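Local coordinates for predicted protein (Acinetobacter sp. RUH2624, PDB 4MEA) that acts as a Cif-type epoxide hydrolase, a secreted enzyme of the alpha/beta hydrolase fold and a probable virulence factor, at residues S44-L49 with K113-A118; F156-I161 with G275-L280; Y33-S39 with H50-G55. All coordinates share one frame; numbering follows the deposited sequence. Where two conformers were deposited one is given.

Contact 1 of 3, residues S44-L49 with K113-A118; sequences SEGVKL and KILIGA
Ser-44 and Ile-114 bring their CA atoms to 5.6 Å where the axis of strand 47-49 passes that of helix 113-118 at 10.2 Å, with 56° between their directions. The motif is a beta hairpin at the margin of the alpha/beta hydrolase sheet, with helix 108-123 lying against its tip. The hairpin turns through a type I' beta turn from Ser-44 to Val-47. Two backbone bonds between Ser-44 and Val-47 close it, each N reaching the other's O.

Ser-44 makes the main polar link. Its OG is swung opposite the backbone N (chi1 -178°) and reaches over to the helix. There it donates to Ile-114 O at 2.6 Å. The hydroxyl comes in the carbonyl plane, on a lone pair, with a C=O...OG angle of 130°. In the helix, Ala-118 N lies 3.6 Å from this same Ile-114 O. Its bond within the segment goes instead to Leu-115 O, and is weak. The hydroxyl thus bonds a helix carbonyl that Ala-118 N does not reach closely.

Ile-114 also packs with three residues of the hairpin. Its CG1 meets Glu-45 CB, its CD1 meets Val-47 CG2, and its CG2 lies 4.0 Å from Leu-49 CD1. Pro-93 and Ser-98 also touch Leu-49, and Ile-42 of strand 37-44 touches Ala-118. On the exposed side the side chains of Glu-45 and Lys-113 cross at about a right angle. Glu-45 OE1 and Lys-113 NZ form a long salt bridge of 3.7 Å. The carbon chain comes nearer, with Lys-113 CE 3.4 Å from Glu-45 CD. At the buried end, Leu-49 CD1 rests 3.6 Å from Ala-118 CB.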
loop_
_atom_site.group_PDB
_atom_site.type_symbol
_atom_site.label_atom_id
_atom_site.label_comp_id
_atom_site.label_asym_id
_atom_site.label_seq_id
_atom_site.Cartn_x
_atom_site.Cartn_y
_atom_site.Cartn_z
ATOM N N SER A 44 -2.967 10.205 31.827
ATOM C CA SER A 44 -1.538 10.442 31.678
ATOM C C SER A 44 -1.321 11.475 30.585
ATOM O O SER A 44 -1.672 11.247 29.424
ATOM C CB SER A 44 -0.793 9.158 31.315
ATOM O OG SER A 44 0.606 9.400 31.209
ATOM N N GLU A 45 -0.743 12.607 30.968
ATOM C CA GLU A 45 -0.461 13.696 30.040
ATOM C C GLU A 45 -1.732 14.132 29.319
ATOM O O GLU A 45 -1.694 14.520 28.156
ATOM C CB GLU A 45 0.631 13.306 29.026
ATOM C CG GLU A 45 1.884 12.644 29.623
ATOM C CD GLU A 45 2.670 13.549 30.573
ATOM O OE1 GLU A 45 2.467 14.785 30.552
ATOM O OE2 GLU A 45 3.497 13.019 31.346
ATOM N N GLY A 46 -2.861 14.071 30.021
ATOM C CA GLY A 46 -4.116 14.528 29.457
ATOM C C GLY A 46 -4.799 13.498 28.568
ATOM O O GLY A 46 -5.813 13.801 27.940
ATOM N N VAL A 47 -4.246 12.288 28.512
ATOM C CA VAL A 47 -4.842 11.206 27.726
ATOM C C VAL A 47 -5.366 10.146 28.680
ATOM O O VAL A 47 -4.613 9.628 29.516
ATOM C CB VAL A 47 -3.826 10.558 26.743
ATOM C CG1 VAL A 47 -4.464 9.380 25.998
ATOM C CG2 VAL A 47 -3.293 11.592 25.748
ATOM N N LYS A 48 -6.659 9.839 28.576
ATOM C CA LYS A 48 -7.247 8.792 29.402
ATOM C C LYS A 48 -6.977 7.407 28.806
ATOM O O LYS A 48 -7.514 7.049 27.746
ATOM C CB LYS A 48 -8.750 9.009 29.600
ATOM C CG LYS A 48 -9.333 8.106 30.694
ATOM C CD LYS A 48 -10.792 8.412 30.971
ATOM C CE LYS A 48 -10.953 9.756 31.671
ATOM N NZ LYS A 48 -12.370 9.978 32.077
ATOM N N LEU A 49 -6.135 6.639 29.486
ATOM C CA LEU A 49 -5.809 5.289 29.030
ATOM C C LEU A 49 -6.687 4.244 29.710
ATOM O O LEU A 49 -6.970 4.327 30.913
ATOM C CB LEU A 49 -4.336 4.967 29.304
ATOM C CG LEU A 49 -3.252 5.867 28.709
ATOM C CD1 LEU A 49 -1.909 5.477 29.292
ATOM C CD2 LEU A 49 -3.217 5.786 27.187
ATOM N N LYS A 113 6.182 8.632 26.345
ATOM C CA LYS A 113 6.014 9.545 27.474
ATOM C C LYS A 113 4.659 9.330 28.155
ATOM O O LYS A 113 4.565 9.296 29.382
ATOM C CB LYS A 113 6.150 11.008 27.040
ATOM C CG LYS A 113 6.241 11.974 28.232
ATOM C CD LYS A 113 6.226 13.440 27.821
ATOM C CE LYS A 113 4.825 14.038 27.953
ATOM N NZ LYS A 113 4.789 15.515 27.713
ATOM N N ILE A 114 3.610 9.191 27.351
ATOM C CA ILE A 114 2.275 8.961 27.887
ATOM C C ILE A 114 2.204 7.625 28.625
ATOM O O ILE A 114 1.662 7.538 29.727
ATOM C CB ILE A 114 1.204 9.018 26.770
ATOM C CG1 ILE A 114 1.063 10.455 26.246
ATOM C CG2 ILE A 114 -0.137 8.464 27.282
ATOM C CD1 ILE A 114 0.514 10.549 24.829
ATOM N N LEU A 115 2.777 6.586 28.024
ATOM C CA LEU A 115 2.754 5.256 28.620
ATOM C C LEU A 115 3.554 5.144 29.919
ATOM O O LEU A 115 3.067 4.584 30.894
ATOM C CB LEU A 115 3.243 4.211 27.611
ATOM C CG LEU A 115 2.210 3.821 26.552
ATOM C CD1 LEU A 115 2.865 3.045 25.404
ATOM C CD2 LEU A 115 1.071 3.021 27.184
ATOM N N ILE A 116 4.778 5.661 29.936
ATOM C CA ILE A 116 5.639 5.489 31.109
ATOM C C ILE A 116 5.007 6.102 32.363
ATOM O O ILE A 116 5.090 5.535 33.451
ATOM C CB ILE A 116 7.068 6.046 30.874
ATOM C CG1 ILE A 116 8.008 5.617 32.008
ATOM C CG2 ILE A 116 7.048 7.567 30.721
ATOM C CD1 ILE A 116 8.093 4.120 32.196
ATOM N N GLY A 117 4.343 7.241 32.197
ATOM C CA GLY A 117 3.690 7.903 33.309
ATOM C C GLY A 117 2.635 7.024 33.955
ATOM O O GLY A 117 2.534 6.958 35.181
ATOM N N ALA A 118 1.849 6.343 33.129
ATOM C CA ALA A 118 0.769 5.500 33.629
ATOM C C ALA A 118 1.341 4.238 34.246
ATOM O O ALA A 118 0.912 3.805 35.315
ATOM C CB ALA A 118 -0.200 5.150 32.496
#

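Contact 2 of 3, residues F156-I161 with G275-L280; sequences FMDSPI and GVNDVL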
loop_
_atom_site.group_PDB
_atom_site.type_symbol
_atom_site.label_atom_id
_atom_site.label_comp_id
_atom_site.label_asym_id
_atom_site.label_seq_id
_atom_site.Cartn_x
_atom_site.Cartn_y
_atom_site.Cartn_z
ATOM N N PHE A 156 10.015 -7.706 22.282
ATOM C CA PHE A 156 9.294 -7.119 21.154
ATOM C C PHE A 156 8.818 -8.257 20.257
ATOM O O PHE A 156 9.556 -9.223 20.023
ATOM C CB PHE A 156 10.203 -6.162 20.371
ATOM C CG PHE A 156 10.704 -4.995 21.189
ATOM C CD1 PHE A 156 9.991 -3.805 21.236
ATOM C CD2 PHE A 156 11.885 -5.094 21.912
ATOM C CE1 PHE A 156 10.452 -2.728 21.985
ATOM C CE2 PHE A 156 12.345 -4.026 22.671
ATOM C CZ PHE A 156 11.625 -2.842 22.701
ATOM N N MET A 157 7.586 -8.161 19.765
ATOM C CA MET A 157 6.972 -9.294 19.072
ATOM C C MET A 157 6.597 -9.020 17.612
ATOM O O MET A 157 5.873 -8.074 17.300
ATOM C CB MET A 157 5.786 -9.850 19.867
ATOM C CG MET A 157 6.195 -10.486 21.198
ATOM S SD MET A 157 4.840 -10.994 22.274
ATOM C CE MET A 157 4.051 -12.273 21.281
ATOM N N ASP A 158 7.126 -9.874 16.739
ATOM C CA ASP A 158 6.865 -9.897 15.288
ATOM C C ASP A 158 7.218 -8.638 14.489
ATOM O O ASP A 158 8.070 -8.701 13.608
ATOM C CB ASP A 158 5.437 -10.381 14.950
ATOM C CG ASP A 158 5.389 -11.169 13.638
ATOM O OD1 ASP A 158 6.296 -11.997 13.415
ATOM O OD2 ASP A 158 4.480 -10.945 12.813
ATOM N N SER A 159 6.568 -7.508 14.781
ATOM C CA SER A 159 6.746 -6.297 13.968
ATOM C C SER A 159 8.101 -5.621 14.160
ATOM O O SER A 159 8.705 -5.703 15.233
ATOM C CB SER A 159 5.637 -5.274 14.242
ATOM O OG SER A 159 4.375 -5.781 13.867
ATOM N N PRO A 160 8.583 -4.941 13.116
ATOM C CA PRO A 160 9.841 -4.209 13.260
ATOM C C PRO A 160 9.663 -3.030 14.211
ATOM O O PRO A 160 8.564 -2.484 14.326
ATOM C CB PRO A 160 10.116 -3.705 11.838
ATOM C CG PRO A 160 8.774 -3.659 11.182
ATOM C CD PRO A 160 8.022 -4.824 11.755
ATOM N N ILE A 161 10.737 -2.679 14.908
ATOM C CA ILE A 161 10.821 -1.423 15.630
ATOM C C ILE A 161 11.184 -0.386 14.572
ATOM O O ILE A 161 12.061 -0.628 13.745
ATOM C CB ILE A 161 11.936 -1.486 16.706
ATOM C CG1 ILE A 161 11.614 -2.565 17.746
ATOM C CG2 ILE A 161 12.138 -0.125 17.371
ATOM C CD1 ILE A 161 12.825 -3.063 18.540
ATOM N N GLY A 275 4.303 -14.837 9.940
ATOM C CA GLY A 275 3.985 -13.427 10.070
ATOM C C GLY A 275 5.096 -12.598 9.449
ATOM O O GLY A 275 5.461 -12.804 8.296
ATOM N N VAL A 276 5.645 -11.667 10.218
ATOM C CA VAL A 276 6.752 -10.836 9.742
ATOM C C VAL A 276 8.052 -11.651 9.725
ATOM O O VAL A 276 9.000 -11.319 9.016
ATOM C CB VAL A 276 6.902 -9.551 10.594
ATOM C CG1 VAL A 276 7.958 -8.626 9.987
ATOM C CG2 VAL A 276 5.555 -8.834 10.674
ATOM N N ASN A 277 8.079 -12.723 10.511
ATOM C CA ASN A 277 9.138 -13.728 10.424
ATOM C C ASN A 277 10.486 -13.202 10.952
ATOM O O ASN A 277 10.620 -12.894 12.140
ATOM C CB ASN A 277 9.241 -14.265 8.976
ATOM C CG ASN A 277 10.123 -15.497 8.862
ATOM O OD1 ASN A 277 10.531 -16.081 9.865
ATOM N ND2 ASN A 277 10.418 -15.900 7.632
ATOM N N ASP A 278 11.475 -13.065 10.075
ATOM C CA ASP A 278 12.837 -12.785 10.538
ATOM C C ASP A 278 13.291 -11.316 10.532
ATOM O O ASP A 278 14.436 -11.022 10.893
ATOM C CB ASP A 278 13.840 -13.638 9.748
ATOM C CG ASP A 278 13.825 -13.335 8.267
ATOM O OD1 ASP A 278 12.955 -12.557 7.817
ATOM O OD2 ASP A 278 14.683 -13.892 7.546
ATOM N N VAL A 279 12.418 -10.397 10.125
ATOM C CA VAL A 279 12.797 -8.986 10.045
ATOM C C VAL A 279 13.233 -8.416 11.406
ATOM O O VAL A 279 14.305 -7.837 11.528
ATOM C CB VAL A 279 11.664 -8.114 9.459
ATOM C CG1 VAL A 279 12.047 -6.622 9.510
ATOM C CG2 VAL A 279 11.335 -8.552 8.032
ATOM N N LEU A 280 12.399 -8.587 12.425
ATOM C CA LEU A 280 12.719 -8.084 13.758
ATOM C C LEU A 280 13.926 -8.809 14.352
ATOM O O LEU A 280 14.746 -8.204 15.037
ATOM C CB LEU A 280 11.512 -8.248 14.691
ATOM C CG LEU A 280 11.700 -7.795 16.144
ATOM C CD1 LEU A 280 11.901 -6.289 16.211
ATOM C CD2 LEU A 280 10.514 -8.218 17.030
HETATM O O HOH W 1 9.945 -10.171 12.346
#
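The flat carboxylate of Asp-158 receives the backbone of Val-276. Val-276 N donates to Asp-158 OD2 from the syn side, 24° out of the carboxylate plane. This bond is 2.9 Å long and nearly straight, 169° at the hydrogen. Asn-277 N adds a weak bond of 3.5 Å to Asp-158 OD1. The other flat group is the Phe-156 ring. Ile-161 CD1 lies over the centre of one of its faces, 3.8 Å above the plane.

Asp-158 OD2 also bonds His-305 ND1, and its OD1 bonds Gly-272 N. The place of Asp-158, just after strand 151-157, and its bond to His-305 are consistent with the acid of a catalytic triad. Asp-158 itself is the centre of a gamma turn, closed by Ser-159 N on Met-157 O. One water joins the two segments. It donates to Asp-158 O at 2.7 Å and to Asn-277 O, and accepts from Leu-280 N.

Leu-280 fills the apolar side. Its CG is opposite its backbone N (chi1 179°). The bend of 156-161 wraps round its two methyls, and both lie against Ser-159 O. CD2 lies 3.9 Å from Phe-156 CB, while CD1 lies 4.0 Å from Ile-161 CG1. Pro-160 CD touches Val-276 CG1, the two side chains crossing at about a right angle.

Strand 267-272 pairs with Phe-156 and Asp-158 through backbone bonds. Helix 136-146 touches Phe-156 and Ile-161 through Tyr-141, and helix 279-288 meets the same two residues through Met-284.

Contact 3 of 3, residues Y33-S39 with H50-G55; sequences YAKGLSS and HYVEGG
Val-52 meets segment 33-39 with every atom of its side chain. CB lies 3.9 Å from Ser-38 O. CG1, opposite the backbone N (chi1 173°), touches Leu-37 CB at 3.8 Å. CG2 touches Tyr-33 CD1 at 3.6 Å, obliquely to the ring. Tyr-33 was deposited in two conformers, so this last contact is less certain.

The two segments form the open end of the antiparallel beta hairpin of strands 37-44 and 47-54, whose first strand is outermost in the alpha/beta hydrolase sheet. Ser-38 and Glu-53 form a hydrogen-bonded pair. Ser-38 N donates to Glu-53 O at 2.9 Å, and Glu-53 N returns a bond of 3.0 Å to Ser-38 O. Ser-39 and Val-52 form the next, non-hydrogen-bonded pair.

Further along, Ser-39 OG sits at the edge of the His-50 ring, near its plane. It shares a hydrogen bond of 2.7 Å with His-50 NE2. The other ring nitrogen, ND1, bonds Asp-91 OD2, so both ends of the imidazole are held and its rotation is fixed. At the far end a water donates to Gly-36 O and accepts from Gly-55 N.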
loop_
_atom_site.group_PDB
_atom_site.type_symbol
_atom_site.label_atom_id
_atom_site.label_comp_id
_atom_site.label_asym_id
_atom_site.label_seq_id
_atom_site.Cartn_x
_atom_site.Cartn_y
_atom_site.Cartn_z
ATOM N N TYR A 33 -13.639 -9.240 30.291
ATOM C CA TYR A 33 -12.464 -9.494 31.127
ATOM C C TYR A 33 -12.720 -10.726 32.007
ATOM O O TYR A 33 -13.742 -10.768 32.683
ATOM C CB TYR A 33 -12.201 -8.267 32.017
ATOM C CG TYR A 33 -12.537 -6.942 31.350
ATOM C CD1 TYR A 33 -11.680 -6.379 30.409
ATOM C CD2 TYR A 33 -13.712 -6.259 31.653
ATOM C CE1 TYR A 33 -11.981 -5.176 29.782
ATOM C CE2 TYR A 33 -14.020 -5.048 31.031
ATOM C CZ TYR A 33 -13.145 -4.517 30.097
ATOM O OH TYR A 33 -13.430 -3.329 29.463
ATOM N N ALA A 34 -11.805 -11.692 32.027
ATOM C CA ALA A 34 -12.013 -12.905 32.816
ATOM C C ALA A 34 -11.907 -12.655 34.322
ATOM O O ALA A 34 -11.311 -11.665 34.759
ATOM C CB ALA A 34 -11.046 -13.998 32.380
ATOM N N LYS A 35 -12.500 -13.548 35.112
ATOM C CA LYS A 35 -12.434 -13.431 36.568
ATOM C C LYS A 35 -10.973 -13.333 36.999
ATOM O O LYS A 35 -10.126 -14.106 36.536
ATOM C CB LYS A 35 -13.091 -14.636 37.249
ATOM C CG LYS A 35 -13.118 -14.531 38.770
ATOM C CD LYS A 35 -13.377 -15.876 39.427
ATOM C CE LYS A 35 -12.179 -16.804 39.279
ATOM N NZ LYS A 35 -12.382 -18.090 40.003
ATOM N N GLY A 36 -10.683 -12.377 37.875
ATOM C CA GLY A 36 -9.318 -12.119 38.298
ATOM C C GLY A 36 -8.799 -10.815 37.720
ATOM O O GLY A 36 -7.863 -10.219 38.245
ATOM N N LEU A 37 -9.427 -10.362 36.640
ATOM C CA LEU A 37 -8.977 -9.168 35.935
ATOM C C LEU A 37 -9.920 -7.999 36.191
ATOM O O LEU A 37 -11.133 -8.176 36.315
ATOM C CB LEU A 37 -8.867 -9.448 34.429
ATOM C CG LEU A 37 -7.907 -10.587 34.073
ATOM C CD1 LEU A 37 -7.829 -10.840 32.556
ATOM C CD2 LEU A 37 -6.530 -10.296 34.642
ATOM N N SER A 38 -9.360 -6.801 36.280
ATOM C CA SER A 38 -10.177 -5.616 36.462
ATOM C C SER A 38 -9.885 -4.601 35.370
ATOM O O SER A 38 -8.727 -4.372 35.027
ATOM C CB SER A 38 -9.910 -4.996 37.836
ATOM O OG SER A 38 -10.000 -5.986 38.845
ATOM N N SER A 39 -10.949 -4.004 34.838
ATOM C CA SER A 39 -10.855 -2.948 33.840
ATOM C C SER A 39 -10.837 -1.586 34.526
ATOM O O SER A 39 -11.700 -1.288 35.347
ATOM C CB SER A 39 -12.037 -3.034 32.876
ATOM O OG SER A 39 -12.066 -1.924 32.001
ATOM N N HIS A 50 -7.131 3.265 28.929
ATOM C CA HIS A 50 -7.792 2.092 29.486
ATOM C C HIS A 50 -6.757 0.989 29.691
ATOM O O HIS A 50 -5.856 0.801 28.869
ATOM C CB HIS A 50 -8.917 1.608 28.564
ATOM C CG HIS A 50 -9.498 0.282 28.955
ATOM N ND1 HIS A 50 -9.354 -0.851 28.182
ATOM C CD2 HIS A 50 -10.230 -0.089 30.034
ATOM C CE1 HIS A 50 -9.971 -1.862 28.767
ATOM N NE2 HIS A 50 -10.508 -1.427 29.895
ATOM N N TYR A 51 -6.870 0.265 30.794
ATOM C CA TYR A 51 -6.024 -0.897 30.985
ATOM C C TYR A 51 -6.773 -1.959 31.763
ATOM O O TYR A 51 -7.827 -1.694 32.346
ATOM C CB TYR A 51 -4.719 -0.519 31.689
ATOM C CG TYR A 51 -4.866 -0.033 33.125
ATOM C CD1 TYR A 51 -4.621 -0.889 34.198
ATOM C CD2 TYR A 51 -5.225 1.280 33.405
ATOM C CE1 TYR A 51 -4.743 -0.451 35.520
ATOM C CE2 TYR A 51 -5.358 1.730 34.725
ATOM C CZ TYR A 51 -5.105 0.858 35.771
ATOM O OH TYR A 51 -5.227 1.286 37.071
ATOM N N VAL A 52 -6.212 -3.158 31.760
ATOM C CA VAL A 52 -6.746 -4.290 32.488
ATOM C C VAL A 52 -5.594 -4.873 33.287
ATOM O O VAL A 52 -4.482 -5.008 32.775
ATOM C CB VAL A 52 -7.308 -5.350 31.507
ATOM C CG1 VAL A 52 -7.717 -6.618 32.242
ATOM C CG2 VAL A 52 -8.476 -4.763 30.724
ATOM N N GLU A 53 -5.845 -5.200 34.550
ATOM C CA GLU A 53 -4.794 -5.754 35.390
ATOM C C GLU A 53 -5.288 -6.931 36.218
ATOM O O GLU A 53 -6.487 -7.105 36.433
ATOM C CB GLU A 53 -4.205 -4.675 36.306
ATOM C CG GLU A 53 -5.148 -4.232 37.404
ATOM C CD GLU A 53 -4.593 -3.090 38.241
ATOM O OE1 GLU A 53 -5.391 -2.452 38.956
ATOM O OE2 GLU A 53 -3.371 -2.830 38.187
ATOM N N GLY A 54 -4.346 -7.745 36.673
ATOM C CA GLY A 54 -4.670 -8.897 37.483
ATOM C C GLY A 54 -3.466 -9.226 38.332
ATOM O O GLY A 54 -2.375 -8.704 38.093
ATOM N N GLY A 55 -3.663 -10.083 39.327
ATOM C CA GLY A 55 -2.597 -10.434 40.244
ATOM C C GLY A 55 -2.247 -9.322 41.218
ATOM O O GLY A 55 -2.948 -8.316 41.322
HETATM O O HOH W 2 -6.106 -11.069 40.146
HETATM O O HOH W 3 -8.207 -7.687 39.279
#

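In the fold
Contacts 1 and 3 use the two ends of one hairpin, strands 37-44 and 47-54. Their centres lie about 19 Å apart. Contact 1 joins the turn end to helix 108-123; contact 3 pairs the two strands. Contact 2 joins the end of strand 151-157, in the same sheet, to the loop and first residues of helix 279-288. It lies nearer the centre of the molecule, about 26 Å from contact 1 between centres. Contacts 1 and 2 are mostly buried, contact 3 only partly. Contact 1 combines aliphatic packing with a serine-to-carbonyl bond and a long salt bridge, contact 3 rests on strand pairing, and contact 2 gathers polar bonds round a carboxylate at the probable active site.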